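Local coordinates for protein choline kinase (Streptococcus pneumoniae, PDB 4R78) that probably phosphorylates choline as a choline kinase of protein kinase-like fold, and holds adenosine monophosphate in its nucleotide pocket, at residues Lys23-Lys26 against Glu27-Ser31; Tyr277-Gln281 against Gly282-Gly286; Pro131-Gln134 against Thr135-Thr138; Ile115-Ser119 against Thr120-Thr124; Lys73-Arg77 against Gln78-Tyr82. One frame throughout, in Å; residues are numbered along the deposited sequence.

Contact 1 of 5, residues Lys23-Lys26 against Glu27-Ser31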
# COMPACT_ATOMS: atom_id res chain seq x y z
N LYS A 23 -17.07 8.61 -14.81
CA LYS A 23 -17.40 8.47 -16.23
C LYS A 23 -16.40 7.56 -16.94
O LYS A 23 -16.79 6.73 -17.76
CB LYS A 23 -17.45 9.84 -16.92
CG LYS A 23 -18.64 10.70 -16.52
CD LYS A 23 -18.56 12.07 -17.16
CE LYS A 23 -19.65 12.99 -16.65
NZ LYS A 23 -19.46 14.40 -17.10
N ILE A 24 -15.12 7.73 -16.62
CA ILE A 24 -14.06 6.90 -17.19
C ILE A 24 -14.23 5.44 -16.74
O ILE A 24 -14.07 4.52 -17.55
CB ILE A 24 -12.65 7.45 -16.85
CG1 ILE A 24 -12.47 8.88 -17.39
CG2 ILE A 24 -11.54 6.53 -17.37
CD1 ILE A 24 -12.75 9.05 -18.89
N ILE A 25 -14.56 5.24 -15.46
CA ILE A 25 -14.81 3.90 -14.92
C ILE A 25 -15.95 3.20 -15.67
O ILE A 25 -15.82 2.03 -16.06
CB ILE A 25 -15.07 3.93 -13.39
CG1 ILE A 25 -13.78 4.26 -12.64
CG2 ILE A 25 -15.63 2.59 -12.90
CD1 ILE A 25 -13.98 4.73 -11.22
N LYS A 26 -17.06 3.92 -15.87
CA LYS A 26 -18.20 3.40 -16.62
C LYS A 26 -17.79 2.90 -18.01
O LYS A 26 -18.21 1.82 -18.44
CB LYS A 26 -19.31 4.45 -16.72
CG LYS A 26 -20.57 3.99 -17.45
CD LYS A 26 -21.64 5.06 -17.44
CE LYS A 26 -22.87 4.61 -18.22
NZ LYS A 26 -23.93 5.65 -18.22
N GLU A 27 -16.95 3.68 -18.70
CA GLU A 27 -16.42 3.32 -20.02
C GLU A 27 -15.56 2.05 -19.99
O GLU A 27 -15.71 1.18 -20.85
CB GLU A 27 -15.62 4.48 -20.62
CG GLU A 27 -16.46 5.69 -21.00
CD GLU A 27 -15.63 6.87 -21.49
OE1 GLU A 27 -14.46 6.66 -21.90
OE2 GLU A 27 -16.14 8.01 -21.48
N LYS A 28 -14.67 1.95 -19.01
CA LYS A 28 -13.75 0.82 -18.90
C LYS A 28 -14.49 -0.49 -18.59
O LYS A 28 -14.13 -1.55 -19.09
CB LYS A 28 -12.67 1.07 -17.84
CG LYS A 28 -11.85 2.35 -18.04
CD LYS A 28 -10.89 2.26 -19.22
CE LYS A 28 -10.18 3.60 -19.42
NZ LYS A 28 -9.02 3.50 -20.34
N ILE A 29 -15.53 -0.39 -17.76
CA ILE A 29 -16.32 -1.55 -17.36
C ILE A 29 -17.23 -2.06 -18.47
O ILE A 29 -17.55 -3.25 -18.53
CB ILE A 29 -17.11 -1.27 -16.06
CG1 ILE A 29 -16.15 -1.32 -14.87
CG2 ILE A 29 -18.25 -2.28 -15.85
CD1 ILE A 29 -16.74 -0.83 -13.59
N SER A 30 -17.63 -1.15 -19.37
CA SER A 30 -18.45 -1.51 -20.53
C SER A 30 -17.84 -2.65 -21.36
O SER A 30 -18.56 -3.43 -21.97
CB SER A 30 -18.71 -0.28 -21.40
OG SER A 30 -19.55 0.65 -20.74
N SER A 31 -16.51 -2.73 -21.35
CA SER A 31 -15.78 -3.79 -22.06
C SER A 31 -15.92 -5.17 -21.40
O SER A 31 -15.62 -6.19 -22.03
CB SER A 31 -14.30 -3.42 -22.19
OG SER A 31 -13.64 -3.50 -20.94
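The flat peptide carbonyl of K26 is met on both faces by S30. S30 N reaches K26 O from one face, at 3.2 Å. S30 OG comes from the opposite face and donates to the same K26 O at 2.9 Å. Neither donor lies in the plane; they are tilted from it by 28° and 30°. One acceptor is thus gripped twice, near the C-terminal end of the alpha-helix of residues 20-30. In this protein kinase-like chain the helix packs on the five-stranded antiparallel sheet. The i to i+4 backbone bonds continue through the segment, with K28 N donating to I24 O and I29 N to I25 O.

The inward side of the helix is apolar. I25 and I29 lie side by side and point the same way, one turn apart. Branch CG2 of I25 meets the end atom CD1 of I29 at 3.7 Å. V64 of strand 61-66 touches both isoleucines. V39 of strand 39-44 touches I29, and V42 touches I25.

I24 and K28 form a second parallel pair, on another flank. The first torsion of K28 (chi1 -56°) sets CG beside the backbone N, 3.1 Å from I24 O. The bend at chi2 then turns the rest of the chain alongside I24, and K28 NZ makes a salt bridge with D100. I105 of strand 105-109 touches both I24 and K28. Where the two side chains run alongside each other, methylene CE of K28 rests 3.8 Å from methyl CG2 of I24.

Contact 2 of 5, residues Tyr277-Gln281 against Gly282-Gly286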
# COMPACT_ATOMS: atom_id res chain seq x y z
N TYR A 277 1.38 15.93 -2.23
CA TYR A 277 1.07 15.77 -3.65
C TYR A 277 -0.42 15.51 -3.89
O TYR A 277 -1.03 16.11 -4.79
CB TYR A 277 1.93 14.66 -4.25
CG TYR A 277 1.72 14.44 -5.73
CD1 TYR A 277 1.73 15.51 -6.63
CD2 TYR A 277 1.52 13.16 -6.24
CE1 TYR A 277 1.55 15.31 -8.00
CE2 TYR A 277 1.33 12.95 -7.60
CZ TYR A 277 1.35 14.03 -8.47
OH TYR A 277 1.16 13.82 -9.82
N LYS A 278 -1.01 14.63 -3.09
CA LYS A 278 -2.44 14.34 -3.21
C LYS A 278 -3.30 15.57 -2.94
O LYS A 278 -4.32 15.79 -3.60
CB LYS A 278 -2.85 13.18 -2.30
CG LYS A 278 -2.41 11.81 -2.81
CD LYS A 278 -3.25 11.39 -4.01
CE LYS A 278 -3.03 9.94 -4.39
NZ LYS A 278 -3.89 9.59 -5.56
N GLU A 279 -2.88 16.39 -1.98
CA GLU A 279 -3.63 17.60 -1.67
C GLU A 279 -3.50 18.66 -2.77
O GLU A 279 -4.46 19.39 -3.02
CB GLU A 279 -3.24 18.16 -0.29
CG GLU A 279 -3.68 17.24 0.85
CD GLU A 279 -3.54 17.88 2.22
OE1 GLU A 279 -2.57 18.64 2.42
OE2 GLU A 279 -4.39 17.61 3.09
N GLU A 280 -2.35 18.70 -3.44
CA GLU A 280 -2.17 19.60 -4.58
C GLU A 280 -3.13 19.28 -5.73
O GLU A 280 -3.46 20.14 -6.54
CB GLU A 280 -0.72 19.59 -5.07
CG GLU A 280 0.23 20.27 -4.11
CD GLU A 280 1.60 20.60 -4.69
OE1 GLU A 280 1.95 20.12 -5.79
OE2 GLU A 280 2.33 21.35 -4.02
N GLN A 281 -3.57 18.02 -5.79
CA GLN A 281 -4.54 17.59 -6.80
C GLN A 281 -5.99 17.79 -6.35
O GLN A 281 -6.92 17.44 -7.09
CB GLN A 281 -4.28 16.14 -7.21
CG GLN A 281 -2.90 15.93 -7.82
CD GLN A 281 -2.54 14.47 -7.92
OE1 GLN A 281 -1.76 13.97 -7.12
NE2 GLN A 281 -3.12 13.79 -8.90
N GLY A 282 -6.19 18.34 -5.16
CA GLY A 282 -7.52 18.75 -4.72
C GLY A 282 -8.13 18.01 -3.54
O GLY A 282 -9.22 18.38 -3.09
N GLU A 283 -7.47 16.97 -3.05
CA GLU A 283 -7.96 16.26 -1.87
C GLU A 283 -7.58 16.98 -0.58
O GLU A 283 -6.71 17.85 -0.59
CB GLU A 283 -7.49 14.80 -1.85
CG GLU A 283 -8.21 13.92 -2.88
CD GLU A 283 -7.72 12.49 -2.86
OE1 GLU A 283 -6.60 12.23 -3.34
OE2 GLU A 283 -8.47 11.61 -2.38
N ASP A 284 -8.26 16.63 0.50
CA ASP A 284 -8.07 17.28 1.80
C ASP A 284 -7.93 16.20 2.85
O ASP A 284 -8.92 15.59 3.24
CB ASP A 284 -9.28 18.18 2.11
CG ASP A 284 -9.25 18.76 3.53
OD1 ASP A 284 -8.20 18.72 4.20
OD2 ASP A 284 -10.31 19.28 3.96
N PHE A 285 -6.70 15.97 3.32
CA PHE A 285 -6.45 14.97 4.35
C PHE A 285 -6.13 15.61 5.70
O PHE A 285 -5.61 14.94 6.60
CB PHE A 285 -5.32 13.99 3.95
CG PHE A 285 -5.55 13.27 2.64
CD1 PHE A 285 -6.84 13.01 2.16
CD2 PHE A 285 -4.47 12.84 1.88
CE1 PHE A 285 -7.02 12.34 0.95
CE2 PHE A 285 -4.65 12.16 0.68
CZ PHE A 285 -5.93 11.91 0.21
N GLY A 286 -6.44 16.89 5.84
CA GLY A 286 -6.23 17.61 7.09
C GLY A 286 -4.79 17.52 7.56
O GLY A 286 -3.87 17.77 6.78
O HOH W 1 -6.46 9.62 -4.21
O HOH W 2 -5.62 13.84 -5.17
O HOH W 3 -2.98 19.73 4.97
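The carboxylate of E279 reaches forward past the end of its own helix and takes the backbone N-H of F285, six residues on. E279 OE2 lies 2.8 Å from F285 N and uses its anti lone pair, the one turned away from OE1. The other oxygen is engaged too: water 3 donates to E279 OE1 and to G286 O. E279 CA also makes a CA-H...O contact with E283 O, at 3.3 Å. Further along the loop, D284 OD1 accepts from G286 N, an Asx turn. D284 OD1 lies 4.1 Å from E279 OE2, two like charges near each other.

Helix 257-280 ends here in a Schellman motif. G282 has positive phi (114°), a backbone angle that suits glycine. G282 N donates to E279 O at 2.9 Å, from above the carbonyl plane. The E283 N bond back to K278 O is weak, at 3.4 Å.

K278 and E283 run side by side, but their charged ends do not touch. Water 1 bridges them, accepting from K278 NZ and donating to E283 OE1. Water 2 donates to E283 OE1 and to K278 O. E283 OE2 accepts from N50 N. K278 CB packs obliquely on the F285 ring at 3.6 Å from CE2, and that ring also meets W274.

Contact 3 of 5, residues Pro131-Gln134 against Thr135-Thr138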
# COMPACT_ATOMS: atom_id res chain seq x y z
N PRO A 131 1.41 -16.00 8.96
CA PRO A 131 1.60 -16.89 7.81
C PRO A 131 1.42 -16.21 6.46
O PRO A 131 2.13 -16.54 5.51
CB PRO A 131 0.52 -17.96 8.02
CG PRO A 131 0.36 -18.01 9.50
CD PRO A 131 0.47 -16.58 9.94
N ILE A 132 0.49 -15.25 6.36
CA ILE A 132 0.30 -14.51 5.11
C ILE A 132 1.57 -13.76 4.72
O ILE A 132 2.00 -13.82 3.56
CB ILE A 132 -0.92 -13.55 5.17
CG1 ILE A 132 -2.23 -14.34 5.06
CG2 ILE A 132 -0.84 -12.49 4.06
CD1 ILE A 132 -3.47 -13.52 5.35
N LEU A 133 2.19 -13.07 5.67
CA LEU A 133 3.41 -12.32 5.38
C LEU A 133 4.56 -13.26 5.04
O LEU A 133 5.37 -12.96 4.17
CB LEU A 133 3.77 -11.36 6.51
CG LEU A 133 2.84 -10.14 6.68
CD1 LEU A 133 3.55 -9.05 7.47
CD2 LEU A 133 2.34 -9.61 5.33
N GLN A 134 4.61 -14.42 5.70
CA GLN A 134 5.60 -15.44 5.37
C GLN A 134 5.42 -15.90 3.93
O GLN A 134 6.39 -16.06 3.20
CB GLN A 134 5.48 -16.64 6.30
CG GLN A 134 5.98 -16.39 7.70
CD GLN A 134 5.86 -17.62 8.56
OE1 GLN A 134 4.85 -18.33 8.51
NE2 GLN A 134 6.88 -17.89 9.37
N THR A 135 4.16 -16.10 3.54
CA THR A 135 3.84 -16.57 2.19
C THR A 135 4.40 -15.63 1.13
O THR A 135 5.03 -16.07 0.16
CB THR A 135 2.32 -16.76 2.00
OG1 THR A 135 1.87 -17.86 2.81
CG2 THR A 135 1.98 -17.03 0.55
N ILE A 136 4.19 -14.33 1.30
CA ILE A 136 4.69 -13.38 0.31
C ILE A 136 6.21 -13.28 0.35
O ILE A 136 6.86 -13.33 -0.69
CB ILE A 136 3.99 -11.98 0.36
CG1 ILE A 136 4.59 -11.02 -0.67
CG2 ILE A 136 4.04 -11.37 1.74
CD1 ILE A 136 4.44 -11.46 -2.12
N HIS A 137 6.79 -13.18 1.54
CA HIS A 137 8.23 -12.97 1.64
C HIS A 137 9.08 -14.17 1.25
O HIS A 137 10.24 -14.00 0.86
CB HIS A 137 8.63 -12.44 3.02
CG HIS A 137 8.00 -11.12 3.35
ND1 HIS A 137 7.82 -10.68 4.64
CD2 HIS A 137 7.49 -10.16 2.55
CE1 HIS A 137 7.24 -9.49 4.62
NE2 HIS A 137 7.03 -9.16 3.36
N THR A 138 8.50 -15.37 1.31
CA THR A 138 9.21 -16.59 0.92
C THR A 138 8.71 -17.15 -0.42
O THR A 138 8.99 -18.30 -0.77
CB THR A 138 9.07 -17.70 1.99
OG1 THR A 138 7.70 -18.11 2.07
CG2 THR A 138 9.55 -17.21 3.35
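T138 grips the carbonyl of Q134 with two donors. T138 OG1 lies 2.7 Å from Q134 O, and T138 N lies 2.9 Å from the same Q134 O. They come from opposite faces of the carbonyl plane, the hydroxyl 39° out of it. T138 places OG1 between its backbone N and carbonyl carbon (chi1 66°), which turns the hydroxyl back toward the helix. One turn earlier, T135 N donates to P131 O.

The H137 ring folds over the L133 carbonyl. L133 O sits 3.2 Å above one ring face, offset toward the rim, while H137 N donates to that same oxygen at 3.0 Å. L133 CD2 and I136 CG2 make a looser apolar contact at 4.3 Å.

All this lies in the last turns of helix 126-137, with T138 the first residue to leave helical angles. Outside partners fix the ring: H137 ND1 is hydrogen-bonded to Y248 OH and NE2 to D226 OD2. Y248 O also accepts from Q134 NE2. L133 packs on L230 and F244 of neighbouring helices.

With both ring nitrogens bonded, the rotation of the buried imidazole is set. The T138 hydroxyl adds a second donor to the Q134 carbonyl just where the helix stops.

Contact 4 of 5, residues Ile115-Ser119 against Thr120-Thr124. With AMP (adenosine monophosphate), chain C.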
# COMPACT_ATOMS: atom_id res chain seq x y z
N ILE A 115 -15.82 -8.16 5.51
CA ILE A 115 -15.39 -7.37 6.66
C ILE A 115 -13.99 -6.83 6.42
O ILE A 115 -13.04 -7.60 6.26
CB ILE A 115 -15.45 -8.18 7.99
CG1 ILE A 115 -16.89 -8.61 8.30
CG2 ILE A 115 -14.88 -7.37 9.15
CD1 ILE A 115 -17.26 -9.98 7.76
N THR A 116 -13.87 -5.51 6.39
CA THR A 116 -12.58 -4.84 6.25
C THR A 116 -11.94 -4.74 7.63
O THR A 116 -12.57 -4.28 8.58
CB THR A 116 -12.76 -3.44 5.63
OG1 THR A 116 -13.46 -3.56 4.39
CG2 THR A 116 -11.41 -2.78 5.38
N LEU A 117 -10.69 -5.19 7.74
CA LEU A 117 -10.00 -5.15 9.02
C LEU A 117 -9.58 -3.72 9.38
O LEU A 117 -9.45 -2.86 8.52
CB LEU A 117 -8.78 -6.08 9.04
CG LEU A 117 -8.97 -7.60 8.86
CD1 LEU A 117 -7.71 -8.33 9.31
CD2 LEU A 117 -10.18 -8.13 9.62
N ASP A 118 -9.40 -3.49 10.68
CA ASP A 118 -8.83 -2.25 11.19
C ASP A 118 -7.77 -2.63 12.22
O ASP A 118 -7.53 -3.81 12.43
CB ASP A 118 -9.92 -1.34 11.78
CG ASP A 118 -10.69 -2.00 12.90
OD1 ASP A 118 -10.13 -2.13 14.01
OD2 ASP A 118 -11.87 -2.37 12.70
N SER A 119 -7.13 -1.65 12.87
CA SER A 119 -6.06 -1.96 13.83
C SER A 119 -6.48 -2.94 14.93
O SER A 119 -5.73 -3.84 15.29
CB SER A 119 -5.52 -0.69 14.49
OG SER A 119 -6.44 -0.20 15.45
N THR A 120 -7.68 -2.75 15.47
CA THR A 120 -8.16 -3.59 16.56
C THR A 120 -8.41 -5.02 16.11
O THR A 120 -8.00 -5.96 16.78
CB THR A 120 -9.42 -3.00 17.24
OG1 THR A 120 -10.56 -3.21 16.39
CG2 THR A 120 -9.23 -1.51 17.50
N SER A 121 -9.08 -5.18 14.97
CA SER A 121 -9.39 -6.52 14.48
C SER A 121 -8.16 -7.26 13.96
O SER A 121 -8.08 -8.47 14.07
CB SER A 121 -10.52 -6.50 13.44
OG SER A 121 -10.21 -5.66 12.35
N ILE A 122 -7.19 -6.52 13.42
CA ILE A 122 -5.95 -7.12 12.94
C ILE A 122 -5.17 -7.78 14.09
O ILE A 122 -4.54 -8.82 13.91
CB ILE A 122 -5.07 -6.10 12.15
CG1 ILE A 122 -4.15 -6.82 11.17
CG2 ILE A 122 -4.29 -5.19 13.08
CD1 ILE A 122 -3.65 -5.95 10.03
N LYS A 123 -5.28 -7.19 15.28
CA LYS A 123 -4.56 -7.68 16.46
C LYS A 123 -5.11 -8.99 17.02
O LYS A 123 -4.45 -9.65 17.82
CB LYS A 123 -4.51 -6.58 17.53
CG LYS A 123 -3.55 -5.46 17.17
CD LYS A 123 -3.86 -4.17 17.90
CE LYS A 123 -3.07 -3.02 17.31
NZ LYS A 123 -3.12 -1.80 18.17
N THR A 124 -6.31 -9.37 16.59
CA THR A 124 -6.89 -10.66 16.97
C THR A 124 -6.55 -11.79 15.99
O THR A 124 -6.92 -12.94 16.23
CB THR A 124 -8.44 -10.58 17.12
OG1 THR A 124 -9.04 -10.34 15.84
CG2 THR A 124 -8.84 -9.49 18.11
P AMP C . -8.42 0.52 0.78
O1P AMP C . -7.16 1.28 0.43
O2P AMP C . -9.41 1.32 1.59
O3P AMP C . -8.18 -0.88 1.29
O5' AMP C . -9.16 0.29 -0.62
C5' AMP C . -9.94 -0.88 -0.84
C4' AMP C . -11.12 -0.91 0.12
O4' AMP C . -12.31 -1.31 -0.58
C3' AMP C . -10.91 -1.91 1.24
O3' AMP C . -10.56 -1.25 2.46
C2' AMP C . -12.23 -2.65 1.37
O2' AMP C . -13.03 -2.08 2.40
C1' AMP C . -12.94 -2.43 0.04
N9 AMP C . -12.83 -3.64 -0.82
C8 AMP C . -11.78 -3.96 -1.59
N7 AMP C . -11.98 -5.12 -2.26
C5 AMP C . -13.20 -5.56 -1.92
C6 AMP C . -14.04 -6.73 -2.28
N6 AMP C . -13.58 -7.66 -3.14
N1 AMP C . -15.26 -6.82 -1.71
C2 AMP C . -15.72 -5.90 -0.85
N3 AMP C . -15.01 -4.81 -0.48
C4 AMP C . -13.76 -4.59 -0.97
O HOH W 4 -12.77 -5.47 11.22
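D118 and S121 face each other across the start of helix 119-122 and form a capping box. The serine arm is the straighter one: D118 N donates to S121 OG at 2.9 Å, with an N-H...O angle of 172°. The return bond, S121 N to D118 OD1, is weak at 3.4 Å. D118 is the N-cap residue. Its CG sits between the backbone N and the carbonyl carbon (chi1 59°), and this swings the carboxylate over the first turn.

T120 crosses the D118 side chain at a slant and binds the same oxygen twice. T120 OG1 donates to D118 OD1 at 2.6 Å, on the syn lone pair. T120 N approaches D118 OD1 on the anti side, somewhat out of the carboxylate plane, at 2.9 Å. The helix N-terminus would probably favour the negative charge here.

L117 points toward the helix and lays its side chain beside S121 OG and I122. F202 of strand 202-204 touches both L117 and I122. The K123 chain runs extended past S119 O, and its NZ makes weak hydrogen bonds to S234 O and E235 O and a long, weak ion pair with E240.

The preceding strand leads to the nucleotide. Water 4 donates to T116 O and is also hydrogen-bonded to S121 OG, joining strand to helix. AMP is also hydrogen-bonded to I111 N and E200 O. T116 OG1 lies 2.5 Å from the ribose hydroxyl O2' of AMP, a short hydrogen bond in which either could be the donor.

Contact 5 of 5, residues Lys73-Arg77 against Gln78-Tyr82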
# COMPACT_ATOMS: atom_id res chain seq x y z
N LYS A 73 4.57 8.13 -12.68
CA LYS A 73 5.99 8.00 -12.33
C LYS A 73 6.20 7.31 -10.99
O LYS A 73 7.33 6.94 -10.65
CB LYS A 73 6.65 9.39 -12.32
CG LYS A 73 6.77 10.03 -13.69
CD LYS A 73 7.47 11.39 -13.59
CE LYS A 73 7.81 11.95 -14.97
NZ LYS A 73 6.62 12.40 -15.74
N LEU A 74 5.12 7.12 -10.24
CA LEU A 74 5.18 6.52 -8.90
C LEU A 74 4.76 5.06 -8.91
O LEU A 74 5.44 4.21 -8.33
CB LEU A 74 4.30 7.31 -7.93
CG LEU A 74 4.68 8.78 -7.72
CD1 LEU A 74 3.48 9.57 -7.23
CD2 LEU A 74 5.86 8.93 -6.77
N ILE A 75 3.62 4.78 -9.54
CA ILE A 75 3.10 3.43 -9.69
C ILE A 75 3.28 3.02 -11.14
O ILE A 75 2.58 3.52 -12.02
CB ILE A 75 1.60 3.34 -9.28
CG1 ILE A 75 1.42 3.73 -7.80
CG2 ILE A 75 1.04 1.94 -9.57
CD1 ILE A 75 -0.04 3.93 -7.38
N ASN A 76 4.24 2.13 -11.39
CA ASN A 76 4.50 1.62 -12.73
C ASN A 76 3.42 0.61 -13.08
O ASN A 76 3.40 -0.51 -12.57
CB ASN A 76 5.90 0.99 -12.79
CG ASN A 76 6.28 0.51 -14.19
OD1 ASN A 76 5.47 -0.06 -14.92
ND2 ASN A 76 7.54 0.71 -14.56
N ARG A 77 2.50 1.03 -13.94
CA ARG A 77 1.28 0.27 -14.21
C ARG A 77 1.56 -1.11 -14.80
O ARG A 77 0.93 -2.09 -14.42
CB ARG A 77 0.33 1.07 -15.10
CG ARG A 77 -0.09 2.38 -14.44
CD ARG A 77 -0.97 3.20 -15.35
NE ARG A 77 -1.14 4.56 -14.83
CZ ARG A 77 -1.66 5.56 -15.51
NH1 ARG A 77 -1.77 6.76 -14.96
NH2 ARG A 77 -2.05 5.39 -16.77
N GLN A 78 2.51 -1.17 -15.73
CA GLN A 78 2.86 -2.45 -16.33
C GLN A 78 3.57 -3.37 -15.35
O GLN A 78 3.29 -4.57 -15.32
CB GLN A 78 3.64 -2.24 -17.62
CG GLN A 78 2.73 -1.73 -18.71
CD GLN A 78 3.23 -2.02 -20.09
OE1 GLN A 78 2.55 -2.67 -20.89
NE2 GLN A 78 4.42 -1.54 -20.40
N ASP A 79 4.48 -2.82 -14.54
CA ASP A 79 5.10 -3.59 -13.47
C ASP A 79 4.01 -4.25 -12.62
O ASP A 79 4.07 -5.44 -12.34
CB ASP A 79 5.93 -2.70 -12.54
CG ASP A 79 7.32 -2.39 -13.08
OD1 ASP A 79 7.66 -2.76 -14.23
OD2 ASP A 79 8.07 -1.74 -12.33
N GLU A 80 3.01 -3.45 -12.24
CA GLU A 80 1.99 -3.90 -11.30
C GLU A 80 0.97 -4.84 -11.93
O GLU A 80 0.41 -5.70 -11.25
CB GLU A 80 1.32 -2.72 -10.61
CG GLU A 80 2.28 -1.87 -9.76
CD GLU A 80 3.00 -2.67 -8.68
OE1 GLU A 80 4.05 -2.18 -8.22
OE2 GLU A 80 2.52 -3.76 -8.30
N LYS A 81 0.73 -4.67 -13.23
CA LYS A 81 -0.12 -5.61 -13.96
C LYS A 81 0.54 -6.99 -14.01
O LYS A 81 -0.11 -8.01 -13.80
CB LYS A 81 -0.46 -5.10 -15.37
CG LYS A 81 -1.51 -5.95 -16.07
CD LYS A 81 -2.12 -5.24 -17.26
CE LYS A 81 -3.21 -6.10 -17.87
NZ LYS A 81 -4.00 -5.32 -18.86
N TYR A 82 1.85 -7.01 -14.27
CA TYR A 82 2.61 -8.25 -14.21
C TYR A 82 2.61 -8.83 -12.81
O TYR A 82 2.42 -10.03 -12.62
CB TYR A 82 4.06 -8.05 -14.68
CG TYR A 82 4.89 -9.30 -14.49
CD1 TYR A 82 4.66 -10.44 -15.27
CD2 TYR A 82 5.89 -9.36 -13.51
CE1 TYR A 82 5.40 -11.60 -15.09
CE2 TYR A 82 6.65 -10.52 -13.34
CZ TYR A 82 6.39 -11.63 -14.13
OH TYR A 82 7.12 -12.79 -13.97
O HOH W 5 5.61 0.64 -9.42
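N76 and D79 lay their flat ends on each other at the N-terminus of helix 77-87, where N76 is the N-cap. The amide and carboxylate planes are 5° apart and stacked, with CG of N76 3.3 Å from CG of D79. The N76 side chain puts CG anti to its backbone N (chi1 -176°), which carries the amide over the first turn. N76 OD1 accepts from D79 N at 3.0 Å. The bond is straight at hydrogen (173°), but the donor stands well above the amide plane. D79 OD1 is held from outside by a salt bridge with R144.

E80 CG sits beside its backbone N, 3.3 Å from N76 O. E80 CG also meets I75 CG2 at 4.0 Å, the side chains crossing at about a right angle. E80 N donates to the same N76 O. Beyond CG the chain bends, and E80 OE2 is hydrogen-bonded to S218 OG.

The polar ends of R77 and K81 bind elsewhere: R77 NH2 is hydrogen-bonded to I101 O and K81 NZ to F99 O. K81 N donates to R77 O at 2.8 Å. Water 5 accepts from N76 N at 2.8 Å and gives a weak bond to E80 OE1.

Along the chain the order is contact 1, 5, 4, 3, 2. Contact 1 lies on helix 20-30, which packs on the five-stranded sheet. Contacts 5 and 4 cap the starts of helices 77-87 and 119-122. Contacts 3 and 2 mark the ends of helices 126-137 and 257-280. Contacts 2 and 5 touch, where Y277 CE2 meets L74 CD1 at 4.0 Å. Contacts 3 and 4 have centres about 18 Å apart, on successive helices. Contacts 1 and 3 are farthest apart, about 35 Å between centres. These local contacts thus fix helix turns and ends at separate places in the fold, and of the five contact 4 alone holds a residue of the AMP pocket.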